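Local structure of nucleoside-diphosphate sugar epimerase (SulA family) (Corynebacterium glutamicum, 3OH8) at residues 497-500 with 501-505; 232-235 with 236-240. The protein probably acts as an NAD(P)-dependent epimerase on nucleoside-diphosphate sugars, though its substrate is not established. All coordinates share one frame; numbering follows the deposited sequence.

Contact 1. Residues 497-500 with 501-505; sequences SSIL and NFRRK
In helix 488-511, Asn501, Phe502, Arg503 and Arg504 donate their amide N to the carbonyl O of Ser497, Ser498, Ile499 and Leu500, one turn back. Asn501 N lies 2.9 Å from Ser497 O, and Arg504 N 2.8 Å from Leu500 O. Ser498 O carries two donors: besides Phe502 N it accepts from a water at 2.7 Å, and that water in turn accepts from Asn501 ND2 at 2.9 Å, tying the amide side chain back to the turn before it. Ile499 and Arg503 run side by side. CG2 of Ile499, anti to the backbone N, lies over one face of the Arg503 guanidinium, which the extended arginine chain brings alongside; the methyl is offset toward the rim, with Ile499 CG2 3.7 Å from Arg503 CZ. Arg503 also carries NE to Gln99 OE1 and NH2, weakly, to Asp98 O on strand 91-99, while Ser498 OG bonds to Ser6 OG. On the exposed side, Arg504 bends at chi3 (42°), bringing NH1 within 4.0 Å of Leu500 CG. Arg503 thus combines an apolar contact on one guanidinium face with polar bonds made by its nitrogens, which probably limits its rotation where the helix meets the sheet.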
ATOM      1  N   SER A 497      -6.559 -31.562  -6.545  1.00 23.56           N
ATOM      2  CA  SER A 497      -7.406 -31.346  -7.706  1.00 23.63           C
ATOM      3  C   SER A 497      -7.214 -29.951  -8.310  1.00 21.48           C
ATOM      4  O   SER A 497      -7.195 -29.792  -9.530  1.00 20.73           O
ATOM      5  CB  SER A 497      -8.874 -31.567  -7.348  1.00 28.65           C
ATOM      6  OG  SER A 497      -9.686 -31.362  -8.487  1.00 27.40           O
ATOM      7  N   SER A 498      -7.066 -28.945  -7.452  1.00 21.03           N
ATOM      8  CA  SER A 498      -6.888 -27.580  -7.928  1.00 20.65           C
ATOM      9  C   SER A 498      -5.562 -27.440  -8.686  1.00 20.04           C
ATOM     10  O   SER A 498      -5.482 -26.744  -9.704  1.00 20.29           O
ATOM     11  CB  SER A 498      -6.981 -26.583  -6.759  1.00 16.86           C
ATOM     12  OG  SER A 498      -6.877 -25.249  -7.236  1.00 21.56           O
ATOM     13  N   ILE A 499      -4.531 -28.116  -8.189  1.00 18.10           N
ATOM     14  CA  ILE A 499      -3.219 -28.111  -8.826  1.00 16.88           C
ATOM     15  C   ILE A 499      -3.320 -28.780 -10.195  1.00 20.89           C
ATOM     16  O   ILE A 499      -2.955 -28.198 -11.213  1.00 20.19           O
ATOM     17  CB  ILE A 499      -2.164 -28.804  -7.923  1.00 20.85           C
ATOM     18  CG1 ILE A 499      -1.837 -27.923  -6.708  1.00 19.46           C
ATOM     19  CG2 ILE A 499      -0.884 -29.110  -8.697  1.00 19.47           C
ATOM     20  CD1 ILE A 499      -1.007 -28.641  -5.633  1.00 20.03           C
ATOM     21  N   LEU A 500      -3.881 -29.986 -10.219  1.00 19.89           N
ATOM     22  CA  LEU A 500      -4.094 -30.725 -11.462  1.00 15.29           C
ATOM     23  C   LEU A 500      -4.866 -29.893 -12.502  1.00 18.82           C
ATOM     24  O   LEU A 500      -4.521 -29.883 -13.687  1.00 22.67           O
ATOM     25  CB  LEU A 500      -4.852 -32.023 -11.143  1.00 21.32           C
ATOM     26  CG  LEU A 500      -4.413 -33.378 -11.697  1.00 33.73           C
ATOM     27  CD1 LEU A 500      -2.894 -33.514 -11.794  1.00 32.61           C
ATOM     28  CD2 LEU A 500      -5.024 -34.483 -10.828  1.00 31.73           C
ATOM     29  N   ASN A 501      -5.905 -29.191 -12.056  1.00 20.64           N
ATOM     30  CA  ASN A 501      -6.694 -28.346 -12.953  1.00 20.34           C
ATOM     31  C   ASN A 501      -5.833 -27.258 -13.598  1.00 21.50           C
ATOM     32  O   ASN A 501      -5.902 -27.009 -14.805  1.00 19.82           O
ATOM     33  CB  ASN A 501      -7.876 -27.715 -12.199  1.00 20.32           C
ATOM     34  CG  ASN A 501      -8.687 -26.765 -13.063  1.00 32.58           C
ATOM     35  OD1 ASN A 501      -9.380 -27.186 -13.990  1.00 36.88           O
ATOM     36  ND2 ASN A 501      -8.613 -25.470 -12.753  1.00 35.85           N
ATOM     37  N   PHE A 502      -5.015 -26.603 -12.786  1.00 22.76           N
ATOM     38  CA  PHE A 502      -4.144 -25.554 -13.298  1.00 22.68           C
ATOM     39  C   PHE A 502      -3.203 -26.134 -14.345  1.00 26.23           C
ATOM     40  O   PHE A 502      -3.012 -25.571 -15.429  1.00 21.49           O
ATOM     41  CB  PHE A 502      -3.319 -24.931 -12.173  1.00 18.15           C
ATOM     42  CG  PHE A 502      -2.332 -23.904 -12.663  1.00 22.34           C
ATOM     43  CD1 PHE A 502      -2.704 -22.570 -12.786  1.00 24.59           C
ATOM     44  CD2 PHE A 502      -1.052 -24.280 -13.045  1.00 22.75           C
ATOM     45  CE1 PHE A 502      -1.804 -21.622 -13.273  1.00 27.38           C
ATOM     46  CE2 PHE A 502      -0.139 -23.337 -13.533  1.00 26.15           C
ATOM     47  CZ  PHE A 502      -0.515 -22.006 -13.643  1.00 25.78           C
ATOM     48  N   ARG A 503      -2.611 -27.274 -14.015  1.00 21.87           N
ATOM     49  CA  ARG A 503      -1.643 -27.884 -14.908  1.00 20.30           C
ATOM     50  C   ARG A 503      -2.271 -28.399 -16.201  1.00 19.20           C
ATOM     51  O   ARG A 503      -1.668 -28.302 -17.262  1.00 23.08           O
ATOM     52  CB  ARG A 503      -0.857 -28.967 -14.185  1.00 20.09           C
ATOM     53  CG  ARG A 503       0.125 -28.368 -13.201  1.00 21.10           C
ATOM     54  CD  ARG A 503       0.726 -29.404 -12.279  1.00 25.90           C
ATOM     55  NE  ARG A 503       1.707 -28.781 -11.397  1.00 24.41           N
ATOM     56  CZ  ARG A 503       2.351 -29.416 -10.431  1.00 24.81           C
ATOM     57  NH1 ARG A 503       2.119 -30.706 -10.211  1.00 25.58           N
ATOM     58  NH2 ARG A 503       3.224 -28.764  -9.681  1.00 20.85           N
ATOM     59  N   ARG A 504      -3.486 -28.927 -16.113  1.00 20.17           N
ATOM     60  CA  ARG A 504      -4.157 -29.441 -17.302  1.00 26.45           C
ATOM     61  C   ARG A 504      -4.421 -28.285 -18.272  1.00 28.79           C
ATOM     62  O   ARG A 504      -4.197 -28.398 -19.478  1.00 26.51           O
ATOM     63  CB  ARG A 504      -5.453 -30.163 -16.906  1.00 25.09           C
ATOM     64  CG  ARG A 504      -6.009 -31.110 -17.946  1.00 24.64           C
ATOM     65  CD  ARG A 504      -6.810 -32.216 -17.250  1.00 34.40           C
ATOM     66  NE  ARG A 504      -7.605 -31.617 -16.195  1.00 42.25           N
ATOM     67  CZ  ARG A 504      -7.731 -32.081 -14.957  1.00 34.12           C
ATOM     68  NH1 ARG A 504      -7.133 -33.199 -14.570  1.00 28.55           N
ATOM     69  NH2 ARG A 504      -8.474 -31.403 -14.100  1.00 30.00           N
ATOM     70  N   LYS A 505      -4.874 -27.161 -17.733  1.00 24.49           N
ATOM     71  CA  LYS A 505      -5.126 -25.970 -18.550  1.00 27.17           C
ATOM     72  C   LYS A 505      -3.838 -25.397 -19.157  1.00 19.90           C
ATOM     73  O   LYS A 505      -3.794 -25.076 -20.339  1.00 20.46           O
ATOM     74  CB  LYS A 505      -5.850 -24.907 -17.718  1.00 35.95           C
ATOM     75  CG  LYS A 505      -5.979 -23.555 -18.399  1.00 53.60           C
ATOM     76  CD  LYS A 505      -6.953 -23.586 -19.570  1.00 63.96           C
ATOM     77  CE  LYS A 505      -7.197 -22.178 -20.107  1.00 67.73           C
ATOM     78  NZ  LYS A 505      -8.214 -22.153 -21.195  1.00 70.09           N
TER
HETATM   79  O   HOH W   1      -6.761 -24.561 -10.684  1.00 23.22           O

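Contact 2. Residues 232-235 with 236-240; sequences PTKF and LAELV
Helix 222-242, which packs beside the parallel strand 204-207, is kinked at Pro232, where the ring nitrogen has no bond to the turn before; just beyond, Lys234 and Phe235 meet Glu238. Glu238 N donates to Lys234 O at 2.9 Å, one of four i-to-i+4 backbone bonds here; Leu236, Ala237 and Leu239 bond likewise to Pro232, Thr233 and Phe235. The Glu238 chain, with CG anti to its carbonyl carbon (chi1 -69°), is extended beyond CG and reaches back along the helix. Its OE2 rests 3.6 Å from Lys234 CE, while Lys234 NZ stands 4.5 Å from the same oxygen, too far for a salt bridge, so attraction between the charges is probably modest. The other oxygen, OE1, approaches Phe235 CD1 obliquely at 4.1 Å, the carboxylate and ring planes lying 45° apart. In this Rossmann-type domain Leu236 packs on Leu205 and His207 of strand 204-207, while Ala237 and Glu238 both touch Pro291 of helix 290-294. Leu236 CD2 comes 3.3 Å from Pro232 O. Thr233 OG1, in a buried residue, is satisfied by Arg229 O one turn earlier. Besides Leu239 N, Phe235 O has a water 2.9 Å away; the weak 3.5 Å approach of this water to Glu238 OE1 may compete with other acceptors for its protons.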
ATOM      1  N   PRO A 232       8.493  21.255  12.323  1.00 16.61           N
ATOM      2  CA  PRO A 232       8.988  19.889  12.529  1.00 19.01           C
ATOM      3  C   PRO A 232       9.819  19.386  11.344  1.00 19.86           C
ATOM      4  O   PRO A 232      10.773  18.617  11.538  1.00 20.87           O
ATOM      5  CB  PRO A 232       7.703  19.073  12.677  1.00 18.35           C
ATOM      6  CG  PRO A 232       6.671  20.069  13.184  1.00 16.71           C
ATOM      7  CD  PRO A 232       7.036  21.370  12.536  1.00 16.80           C
ATOM      8  N   THR A 233       9.452  19.803  10.135  1.00 16.12           N
ATOM      9  CA  THR A 233      10.163  19.377   8.933  1.00 16.47           C
ATOM     10  C   THR A 233      11.583  19.920   8.947  1.00 17.47           C
ATOM     11  O   THR A 233      12.523  19.230   8.564  1.00 18.44           O
ATOM     12  CB  THR A 233       9.430  19.833   7.647  1.00 15.88           C
ATOM     13  OG1 THR A 233       8.179  19.135   7.530  1.00 15.20           O
ATOM     14  CG2 THR A 233      10.262  19.536   6.438  1.00 13.00           C
ATOM     15  N   LYS A 234      11.733  21.159   9.414  1.00 19.66           N
ATOM     16  CA  LYS A 234      13.038  21.793   9.475  1.00 20.02           C
ATOM     17  C   LYS A 234      13.933  21.131  10.515  1.00 17.23           C
ATOM     18  O   LYS A 234      15.124  20.897  10.271  1.00 23.17           O
ATOM     19  CB  LYS A 234      12.894  23.286   9.787  1.00 21.22           C
ATOM     20  CG  LYS A 234      14.192  24.063   9.706  1.00 24.51           C
ATOM     21  CD  LYS A 234      13.966  25.519  10.100  1.00 35.65           C
ATOM     22  CE  LYS A 234      15.277  26.275  10.208  1.00 45.30           C
ATOM     23  NZ  LYS A 234      15.055  27.677  10.663  1.00 50.58           N
ATOM     24  N   PHE A 235      13.370  20.845  11.684  1.00 14.56           N
ATOM     25  CA  PHE A 235      14.151  20.246  12.754  1.00 16.84           C
ATOM     26  C   PHE A 235      14.633  18.863  12.333  1.00 15.94           C
ATOM     27  O   PHE A 235      15.767  18.476  12.607  1.00 19.89           O
ATOM     28  CB  PHE A 235      13.357  20.221  14.067  1.00 17.92           C
ATOM     29  CG  PHE A 235      12.959  21.602  14.560  1.00 23.95           C
ATOM     30  CD1 PHE A 235      13.633  22.731  14.111  1.00 25.82           C
ATOM     31  CD2 PHE A 235      11.916  21.769  15.463  1.00 19.36           C
ATOM     32  CE1 PHE A 235      13.279  24.005  14.560  1.00 29.55           C
ATOM     33  CE2 PHE A 235      11.559  23.032  15.921  1.00 24.65           C
ATOM     34  CZ  PHE A 235      12.243  24.154  15.464  1.00 24.20           C
ATOM     35  N   LEU A 236      13.782  18.128  11.632  1.00 14.15           N
ATOM     36  CA  LEU A 236      14.185  16.816  11.127  1.00 18.21           C
ATOM     37  C   LEU A 236      15.293  16.983  10.072  1.00 17.44           C
ATOM     38  O   LEU A 236      16.276  16.239  10.053  1.00 18.52           O
ATOM     39  CB  LEU A 236      12.981  16.092  10.519  1.00 19.71           C
ATOM     40  CG  LEU A 236      12.271  14.922  11.220  1.00 26.05           C
ATOM     41  CD1 LEU A 236      13.004  14.368  12.463  1.00 21.14           C
ATOM     42  CD2 LEU A 236      10.867  15.313  11.536  1.00 23.83           C
ATOM     43  N   ALA A 237      15.126  17.956   9.186  1.00 19.60           N
ATOM     44  CA  ALA A 237      16.130  18.207   8.149  1.00 18.19           C
ATOM     45  C   ALA A 237      17.490  18.520   8.767  1.00 16.75           C
ATOM     46  O   ALA A 237      18.527  18.087   8.264  1.00 15.98           O
ATOM     47  CB  ALA A 237      15.684  19.326   7.225  1.00 21.53           C
ATOM     48  N   GLU A 238      17.484  19.256   9.870  1.00 17.36           N
ATOM     49  CA  GLU A 238      18.727  19.549  10.570  1.00 18.34           C
ATOM     50  C   GLU A 238      19.386  18.282  11.082  1.00 20.67           C
ATOM     51  O   GLU A 238      20.601  18.128  10.981  1.00 19.31           O
ATOM     52  CB  GLU A 238      18.487  20.546  11.714  1.00 18.89           C
ATOM     53  CG  GLU A 238      18.124  21.934  11.193  1.00 21.11           C
ATOM     54  CD  GLU A 238      17.746  22.921  12.283  1.00 28.92           C
ATOM     55  OE1 GLU A 238      17.678  22.523  13.463  1.00 28.68           O
ATOM     56  OE2 GLU A 238      17.505  24.098  11.950  1.00 29.67           O
ATOM     57  N   LEU A 239      18.589  17.373  11.641  1.00 19.29           N
ATOM     58  CA  LEU A 239      19.137  16.113  12.115  1.00 22.33           C
ATOM     59  C   LEU A 239      19.712  15.326  10.943  1.00 22.03           C
ATOM     60  O   LEU A 239      20.757  14.686  11.066  1.00 19.40           O
ATOM     61  CB  LEU A 239      18.081  15.294  12.857  1.00 24.61           C
ATOM     62  CG  LEU A 239      17.587  15.874  14.186  1.00 21.71           C
ATOM     63  CD1 LEU A 239      16.525  14.963  14.801  1.00 21.92           C
ATOM     64  CD2 LEU A 239      18.749  16.099  15.161  1.00 20.22           C
ATOM     65  N   VAL A 240      19.036  15.381   9.800  1.00 20.18           N
ATOM     66  CA  VAL A 240      19.549  14.712   8.618  1.00 20.94           C
ATOM     67  C   VAL A 240      20.901  15.333   8.264  1.00 20.58           C
ATOM     68  O   VAL A 240      21.879  14.629   8.023  1.00 22.54           O
ATOM     69  CB  VAL A 240      18.573  14.810   7.423  1.00 17.48           C
ATOM     70  CG1 VAL A 240      19.236  14.302   6.152  1.00 19.06           C
ATOM     71  CG2 VAL A 240      17.305  14.025   7.710  1.00 17.31           C
TER
HETATM   72  O   HOH W   2      16.798  19.573  15.040  1.00 31.73           O

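Both contacts are short stretches within longer helices, with the same i-to-i+4 backbone bonding, but they sit on opposite sides of the chain's centre, about 56 Å apart between centres. Contact 1 is a surface contact with no buried residue, on a late helix laid against strands 3-9, 91-99 and 102-110 of the antiparallel sheet. Contact 2 is partly buried, half its touching residues being enclosed where its helix flanks the Rossmann-type sheet. The surface stretch reaches its sheet partly through polar side-chain bonds, whereas the other meets its strand largely by side-chain packing, with Lys234 and Glu238 at its more exposed part. A water bridges carbonyl and side chain in contact 1, less certainly in contact 2.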